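Local coordinates for protein 1-pyrroline-5-carboxylate dehydrogenase (Thermus thermophilus, PDB 1UZB) that probably catalyses the oxidation of 1-pyrroline-5-carboxylate, or of the semialdehyde in equilibrium with it, to glutamate, at residues A[313-318]-A[401-406]; A[348-353]-A[357-362]. All blocks are in the same frame, centred on the assembly; numbering follows the deposited sequence.

Contact 1. Residues A[313-318]-A[401-406]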
ATOM      1  N   SER A 313     -32.297   3.484 -25.365  1.00  5.01           N
ATOM      2  CA  SER A 313     -31.565   2.242 -25.608  1.00  4.31           C
ATOM      3  C   SER A 313     -31.922   1.533 -26.905  1.00  3.81           C
ATOM      4  O   SER A 313     -31.064   0.916 -27.538  1.00  4.75           O
ATOM      5  CB  SER A 313     -31.792   1.263 -24.455  1.00  4.73           C
ATOM      6  OG  SER A 313     -31.315   1.785 -23.227  1.00  5.21           O
ATOM      7  N   ALA A 314     -33.192   1.613 -27.288  1.00  4.81           N
ATOM      8  CA  ALA A 314     -33.660   0.933 -28.485  1.00  4.63           C
ATOM      9  C   ALA A 314     -33.454   1.699 -29.775  1.00  5.95           C
ATOM     10  O   ALA A 314     -33.164   1.099 -30.808  1.00  6.31           O
ATOM     11  CB  ALA A 314     -35.139   0.587 -28.337  1.00  5.35           C
ATOM     12  N   TYR A 315     -33.576   3.023 -29.717  1.00  5.94           N
ATOM     13  CA  TYR A 315     -33.489   3.823 -30.924  1.00  6.14           C
ATOM     14  C   TYR A 315     -32.275   4.727 -31.108  1.00  5.77           C
ATOM     15  O   TYR A 315     -32.142   5.369 -32.151  1.00  5.61           O
ATOM     16  CB  TYR A 315     -34.800   4.605 -31.072  1.00  5.54           C
ATOM     17  CG  TYR A 315     -36.014   3.692 -31.068  1.00  6.29           C
ATOM     18  CD1 TYR A 315     -36.183   2.717 -32.051  1.00  7.50           C
ATOM     19  CD2 TYR A 315     -36.968   3.768 -30.055  1.00  5.87           C
ATOM     20  CE1 TYR A 315     -37.270   1.840 -32.025  1.00  8.52           C
ATOM     21  CE2 TYR A 315     -38.056   2.896 -30.018  1.00  7.01           C
ATOM     22  CZ  TYR A 315     -38.199   1.935 -31.003  1.00  6.71           C
ATOM     23  OH  TYR A 315     -39.268   1.065 -30.949  1.00  7.68           O
ATOM     24  N   GLY A 316     -31.392   4.781 -30.111  1.00  6.51           N
ATOM     25  CA  GLY A 316     -30.183   5.581 -30.250  1.00  6.98           C
ATOM     26  C   GLY A 316     -29.418   5.049 -31.452  1.00  6.38           C
ATOM     27  O   GLY A 316     -29.248   3.837 -31.593  1.00  5.86           O
ATOM     28  N   PHE A 317     -28.931   5.950 -32.302  1.00  5.69           N
ATOM     29  CA  PHE A 317     -28.234   5.581 -33.538  1.00  5.06           C
ATOM     30  C   PHE A 317     -29.024   4.516 -34.302  1.00  4.95           C
ATOM     31  O   PHE A 317     -28.479   3.538 -34.817  1.00  5.00           O
ATOM     32  CB  PHE A 317     -26.794   5.102 -33.295  1.00  5.95           C
ATOM     33  CG  PHE A 317     -25.993   4.923 -34.575  1.00  4.72           C
ATOM     34  CD1 PHE A 317     -26.085   5.860 -35.610  1.00  6.42           C
ATOM     35  CD2 PHE A 317     -25.172   3.814 -34.757  1.00  6.66           C
ATOM     36  CE1 PHE A 317     -25.379   5.688 -36.806  1.00  5.86           C
ATOM     37  CE2 PHE A 317     -24.460   3.636 -35.952  1.00  6.95           C
ATOM     38  CZ  PHE A 317     -24.567   4.576 -36.978  1.00  6.18           C
ATOM     39  N   GLN A 318     -30.338   4.714 -34.335  1.00  4.76           N
ATOM     40  CA  GLN A 318     -31.237   3.843 -35.067  1.00  5.81           C
ATOM     41  C   GLN A 318     -31.162   2.364 -34.670  1.00  5.87           C
ATOM     42  O   GLN A 318     -31.433   1.476 -35.484  1.00  6.05           O
ATOM     43  CB  GLN A 318     -30.966   4.013 -36.568  1.00  7.03           C
ATOM     44  CG  GLN A 318     -31.158   5.451 -37.110  1.00  6.46           C
ATOM     45  CD  GLN A 318     -30.020   6.426 -36.780  1.00  5.15           C
ATOM     46  OE1 GLN A 318     -30.066   7.151 -35.780  1.00  5.93           O
ATOM     47  NE2 GLN A 318     -28.997   6.448 -37.629  1.00  6.91           N
ATOM     48  N   PRO A 401     -39.221   4.270 -36.254  1.00  9.48           N
ATOM     49  CA  PRO A 401     -39.077   3.507 -35.012  1.00  8.03           C
ATOM     50  C   PRO A 401     -40.190   2.466 -35.042  1.00  8.17           C
ATOM     51  O   PRO A 401     -41.362   2.797 -35.242  1.00  8.59           O
ATOM     52  CB  PRO A 401     -39.289   4.565 -33.935  1.00  8.98           C
ATOM     53  CG  PRO A 401     -38.675   5.773 -34.558  1.00  8.36           C
ATOM     54  CD  PRO A 401     -39.196   5.719 -35.983  1.00 10.36           C
ATOM     55  N   THR A 402     -39.817   1.209 -34.843  1.00  6.82           N
ATOM     56  CA  THR A 402     -40.765   0.113 -34.917  1.00  7.53           C
ATOM     57  C   THR A 402     -40.916  -0.669 -33.622  1.00  7.10           C
ATOM     58  O   THR A 402     -39.941  -0.904 -32.905  1.00  7.04           O
ATOM     59  CB  THR A 402     -40.341  -0.837 -36.047  1.00  7.43           C
ATOM     60  OG1 THR A 402     -40.272  -0.096 -37.272  1.00  8.49           O
ATOM     61  CG2 THR A 402     -41.327  -1.985 -36.198  1.00  8.48           C
ATOM     62  N   VAL A 403     -42.148  -1.080 -33.337  1.00  6.86           N
ATOM     63  CA  VAL A 403     -42.439  -1.853 -32.139  1.00  7.55           C
ATOM     64  C   VAL A 403     -43.386  -3.010 -32.424  1.00  6.80           C
ATOM     65  O   VAL A 403     -44.432  -2.836 -33.061  1.00  6.51           O
ATOM     66  CB  VAL A 403     -43.097  -0.989 -31.034  1.00  6.12           C
ATOM     67  CG1 VAL A 403     -43.368  -1.843 -29.797  1.00  7.69           C
ATOM     68  CG2 VAL A 403     -42.198   0.180 -30.677  1.00  8.34           C
ATOM     69  N   PHE A 404     -42.996  -4.198 -31.972  1.00  6.37           N
ATOM     70  CA  PHE A 404     -43.831  -5.389 -32.090  1.00  5.97           C
ATOM     71  C   PHE A 404     -44.124  -5.794 -30.655  1.00  7.44           C
ATOM     72  O   PHE A 404     -43.244  -5.699 -29.793  1.00  7.33           O
ATOM     73  CB  PHE A 404     -43.096  -6.553 -32.760  1.00  6.44           C
ATOM     74  CG  PHE A 404     -42.911  -6.402 -34.244  1.00  7.30           C
ATOM     75  CD1 PHE A 404     -41.731  -5.886 -34.765  1.00  9.09           C
ATOM     76  CD2 PHE A 404     -43.912  -6.807 -35.124  1.00  7.03           C
ATOM     77  CE1 PHE A 404     -41.542  -5.774 -36.142  1.00  7.87           C
ATOM     78  CE2 PHE A 404     -43.736  -6.699 -36.505  1.00  8.78           C
ATOM     79  CZ  PHE A 404     -42.550  -6.183 -37.015  1.00  8.84           C
ATOM     80  N   THR A 405     -45.346  -6.231 -30.376  1.00  6.68           N
ATOM     81  CA  THR A 405     -45.657  -6.668 -29.025  1.00  7.70           C
ATOM     82  C   THR A 405     -46.236  -8.082 -29.023  1.00  7.69           C
ATOM     83  O   THR A 405     -46.497  -8.656 -30.085  1.00  7.79           O
ATOM     84  CB  THR A 405     -46.604  -5.679 -28.306  1.00  8.78           C
ATOM     85  OG1 THR A 405     -46.628  -5.992 -26.910  1.00  9.09           O
ATOM     86  CG2 THR A 405     -48.012  -5.747 -28.875  1.00 10.06           C
ATOM     87  N   GLU A 406     -46.423  -8.638 -27.827  1.00  7.34           N
ATOM     88  CA  GLU A 406     -46.915 -10.008 -27.659  1.00  8.28           C
ATOM     89  C   GLU A 406     -46.027 -10.944 -28.485  1.00  8.51           C
ATOM     90  O   GLU A 406     -46.494 -11.916 -29.082  1.00  9.92           O
ATOM     91  CB  GLU A 406     -48.379 -10.132 -28.108  1.00 10.69           C
ATOM     92  CG  GLU A 406     -49.394  -9.330 -27.276  1.00 11.76           C
ATOM     93  CD  GLU A 406     -49.584  -9.844 -25.851  1.00 14.71           C
ATOM     94  OE1 GLU A 406     -49.174 -10.984 -25.550  1.00 15.28           O
ATOM     95  OE2 GLU A 406     -50.167  -9.104 -25.028  1.00 16.70           O
TER
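Y315, the last residue of helix 303-315, has its CA 6.9 Å from the CA of P401, where the chain is about to enter strand 402-405, and no backbone hydrogen bond joins the two segments. Side chain to strand contact therefore carries the join, and Y315 supplies all of the helix's share. With CG anti to its own carbonyl carbon (chi1 -56°), the side chain points its ring at P401 and brings its hydroxyl to the first residue of the strand. One face carries A314 CB above its centre. The opposite face receives P401 CB, 4.0 Å from the ring centroid and 15° off the normal, a CH-pi contact. In the seven-stranded sheet of the aldehyde dehydrogenase catalytic domain, strand 402-405 lies between 384-387 and 422-428, and this ring also touches L423 of the latter strand. At its far end, Y315 OH donates to T402 O at 2.9 Å. That acceptor sits at the ring edge in the ring plane, yet the hydroxyl stands 63° out of the carbonyl plane. V403 CG2 presses against the same Y315 OH at 3.1 Å, a tight fit for a methyl and a hydroxyl. A phenylalanine in place of Y315 would keep a ring for P401 to cover, but would probably leave T402 O without this hydroxyl donor and open a gap beside the V403 methyl.

Contact 2. Residues A[348-353]-A[357-362]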
ATOM      1  N   ARG A 348     -43.091  10.139 -31.076  1.00 11.50           N
ATOM      2  CA  ARG A 348     -42.724  11.551 -31.172  1.00 12.85           C
ATOM      3  C   ARG A 348     -41.303  11.751 -31.694  1.00 12.32           C
ATOM      4  O   ARG A 348     -40.864  12.881 -31.906  1.00 13.45           O
ATOM      5  CB  ARG A 348     -42.850  12.237 -29.808  1.00 15.20           C
ATOM      6  CG  ARG A 348     -44.237  12.178 -29.192  1.00 19.86           C
ATOM      7  CD  ARG A 348     -44.419  13.289 -28.171  1.00 22.99           C
ATOM      8  NE  ARG A 348     -43.335  13.338 -27.193  1.00 26.18           N
ATOM      9  CZ  ARG A 348     -43.103  12.399 -26.279  1.00 26.95           C
ATOM     10  NH1 ARG A 348     -43.879  11.327 -26.213  1.00 29.01           N
ATOM     11  NH2 ARG A 348     -42.092  12.536 -25.431  1.00 27.47           N
ATOM     12  N   LEU A 349     -40.589  10.651 -31.896  1.00 10.48           N
ATOM     13  CA  LEU A 349     -39.214  10.717 -32.381  1.00  9.76           C
ATOM     14  C   LEU A 349     -39.129  11.231 -33.815  1.00  9.88           C
ATOM     15  O   LEU A 349     -39.869  10.782 -34.691  1.00 11.46           O
ATOM     16  CB  LEU A 349     -38.564   9.332 -32.291  1.00  9.04           C
ATOM     17  CG  LEU A 349     -38.407   8.719 -30.898  1.00  9.34           C
ATOM     18  CD1 LEU A 349     -37.885   7.295 -31.031  1.00 10.94           C
ATOM     19  CD2 LEU A 349     -37.460   9.566 -30.057  1.00 10.98           C
ATOM     20  N   SER A 350     -38.225  12.178 -34.049  1.00  8.05           N
ATOM     21  CA  SER A 350     -38.039  12.728 -35.386  1.00  8.63           C
ATOM     22  C   SER A 350     -37.054  11.864 -36.166  1.00  8.76           C
ATOM     23  O   SER A 350     -36.135  11.277 -35.590  1.00  8.99           O
ATOM     24  CB  SER A 350     -37.520  14.167 -35.303  1.00 10.12           C
ATOM     25  OG  SER A 350     -36.260  14.231 -34.661  1.00 10.38           O
ATOM     26  N   VAL A 351     -37.259  11.783 -37.476  1.00  7.73           N
ATOM     27  CA  VAL A 351     -36.400  10.993 -38.348  1.00  8.36           C
ATOM     28  C   VAL A 351     -36.060  11.828 -39.574  1.00  8.16           C
ATOM     29  O   VAL A 351     -36.949  12.386 -40.217  1.00  9.76           O
ATOM     30  CB  VAL A 351     -37.111   9.707 -38.822  1.00  8.24           C
ATOM     31  CG1 VAL A 351     -36.136   8.820 -39.575  1.00 10.54           C
ATOM     32  CG2 VAL A 351     -37.712   8.969 -37.631  1.00 10.71           C
ATOM     33  N   GLY A 352     -34.778  11.919 -39.904  1.00  7.26           N
ATOM     34  CA  GLY A 352     -34.395  12.698 -41.065  1.00  8.00           C
ATOM     35  C   GLY A 352     -32.898  12.756 -41.258  1.00  7.68           C
ATOM     36  O   GLY A 352     -32.162  12.047 -40.576  1.00  6.88           O
ATOM     37  N   PRO A 353     -32.412  13.586 -42.192  1.00  7.48           N
ATOM     38  CA  PRO A 353     -30.975  13.708 -42.447  1.00  7.75           C
ATOM     39  C   PRO A 353     -30.223  13.956 -41.142  1.00  6.87           C
ATOM     40  O   PRO A 353     -30.604  14.823 -40.350  1.00  6.88           O
ATOM     41  CB  PRO A 353     -30.893  14.899 -43.389  1.00  7.86           C
ATOM     42  CG  PRO A 353     -32.188  14.808 -44.154  1.00  7.57           C
ATOM     43  CD  PRO A 353     -33.187  14.476 -43.077  1.00  8.27           C
ATOM     44  N   ASN A 357     -29.656  16.938 -37.057  1.00  6.38           N
ATOM     45  CA  ASN A 357     -29.665  16.494 -35.663  1.00  6.79           C
ATOM     46  C   ASN A 357     -31.025  15.967 -35.206  1.00  7.63           C
ATOM     47  O   ASN A 357     -31.574  16.400 -34.191  1.00  9.09           O
ATOM     48  CB  ASN A 357     -29.201  17.612 -34.726  1.00  7.40           C
ATOM     49  CG  ASN A 357     -28.894  17.098 -33.336  1.00  7.40           C
ATOM     50  OD1 ASN A 357     -28.501  15.943 -33.171  1.00  8.00           O
ATOM     51  ND2 ASN A 357     -29.057  17.950 -32.331  1.00 10.01           N
ATOM     52  N   PRO A 358     -31.587  15.012 -35.956  1.00  6.91           N
ATOM     53  CA  PRO A 358     -32.884  14.427 -35.615  1.00  6.95           C
ATOM     54  C   PRO A 358     -32.680  13.383 -34.526  1.00  7.87           C
ATOM     55  O   PRO A 358     -31.542  13.069 -34.170  1.00  7.74           O
ATOM     56  CB  PRO A 358     -33.309  13.789 -36.925  1.00  7.10           C
ATOM     57  CG  PRO A 358     -32.003  13.245 -37.427  1.00  6.91           C
ATOM     58  CD  PRO A 358     -31.056  14.410 -37.193  1.00  7.65           C
ATOM     59  N   ASP A 359     -33.770  12.846 -33.990  1.00  7.59           N
ATOM     60  CA  ASP A 359     -33.638  11.810 -32.977  1.00  8.02           C
ATOM     61  C   ASP A 359     -33.042  10.576 -33.646  1.00  7.96           C
ATOM     62  O   ASP A 359     -32.235   9.865 -33.047  1.00  8.86           O
ATOM     63  CB  ASP A 359     -34.996  11.477 -32.360  1.00  9.11           C
ATOM     64  CG  ASP A 359     -35.555  12.621 -31.541  1.00  9.91           C
ATOM     65  OD1 ASP A 359     -34.794  13.201 -30.737  1.00 14.83           O
ATOM     66  OD2 ASP A 359     -36.751  12.937 -31.695  1.00 11.56           O
ATOM     67  N   LEU A 360     -33.446  10.330 -34.889  1.00  6.92           N
ATOM     68  CA  LEU A 360     -32.932   9.206 -35.663  1.00  6.70           C
ATOM     69  C   LEU A 360     -32.512   9.641 -37.054  1.00  5.99           C
ATOM     70  O   LEU A 360     -33.239  10.364 -37.734  1.00  6.81           O
ATOM     71  CB  LEU A 360     -33.975   8.100 -35.836  1.00  8.09           C
ATOM     72  CG  LEU A 360     -34.193   7.077 -34.725  1.00  6.95           C
ATOM     73  CD1 LEU A 360     -35.069   7.684 -33.647  1.00 10.20           C
ATOM     74  CD2 LEU A 360     -34.860   5.838 -35.302  1.00  9.71           C
ATOM     75  N   GLY A 361     -31.327   9.211 -37.459  1.00  6.24           N
ATOM     76  CA  GLY A 361     -30.859   9.495 -38.796  1.00  7.12           C
ATOM     77  C   GLY A 361     -31.258   8.264 -39.596  1.00  6.58           C
ATOM     78  O   GLY A 361     -32.179   7.547 -39.205  1.00  7.01           O
ATOM     79  N   PRO A 362     -30.584   7.984 -40.716  1.00  6.24           N
ATOM     80  CA  PRO A 362     -30.873   6.828 -41.569  1.00  6.19           C
ATOM     81  C   PRO A 362     -30.073   5.617 -41.110  1.00  6.36           C
ATOM     82  O   PRO A 362     -29.139   5.753 -40.317  1.00  5.91           O
ATOM     83  CB  PRO A 362     -30.384   7.300 -42.925  1.00  5.65           C
ATOM     84  CG  PRO A 362     -29.118   8.016 -42.540  1.00  6.11           C
ATOM     85  CD  PRO A 362     -29.534   8.826 -41.317  1.00  7.49           C
TER
HETATM   86  O   HOH W   1     -38.695  13.273 -29.473  1.00 28.76           O
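V351 and L360 pair as a single parallel beta bridge, their CA atoms 4.7 Å apart, within the loop that links helix 332-346 to helix 366-379. The evidence is the bond pattern: L360 N donates to S350 O at 2.9 Å, and L360 O accepts from G352 N at 3.1 Å, so the N-H and the C=O of L360 bond to S350 and G352, the residues before and after V351, the pattern of a parallel bridge. Because only three residues separate the segments, the chain doubles back between P353 and D359 before running alongside itself in the same direction.

D359 secures the start of this pairing. Its CB lies 3.4 Å from S350 O, and CG, anti to the carbonyl carbon of D359 (chi1 -67°), approaches S350 OG and S350 N. Beyond it, OD2 takes a nearly straight bond from S350 N, 2.9 Å long with 170° at the hydrogen, meeting the donor on its anti side and 16° out of the carboxylate plane. Water 1 donates a hydrogen bond to the same OD2 at 3.0 Å and a weak one to R348 O. These donors would probably favour the charged carboxylate. The exchange is reciprocal, for D359 N donates to S350 OG at 2.9 Å, so backbone and side chain of each residue hold the other.

L349 and L360 meet obliquely through their CD1 methyls, on the side facing helix 303-315, and both also touch Y315 of that helix. P358, next to D359 in the chain, packs along 350-353: its CB leans on the S350 hydroxyl, its CG lies near G352 O, and its CD stands just 3.2 Å from P353 O.

The centres of the two contacts lie 13 Å apart, on the same side of the chain's centre. In sequence contact 2 is nested in contact 1: helix 303-315 comes first, then strand 325-331, helix 332-346, the loop holding both segments of contact 2, helix 366-379, strand 384-387 and at last strand 402-405. Segment 313-318 joins them directly. Q318 probably hydrogen-bonds through NE2 to P362 O (2.8 Å) and through OE1 to G361 N (2.9 Å), while Y315 O packs on L360 CG. The end of helix 303-315 and the residues just after it thus touch both an inner strand of the seven-stranded sheet and the loop between helices 332-346 and 366-379.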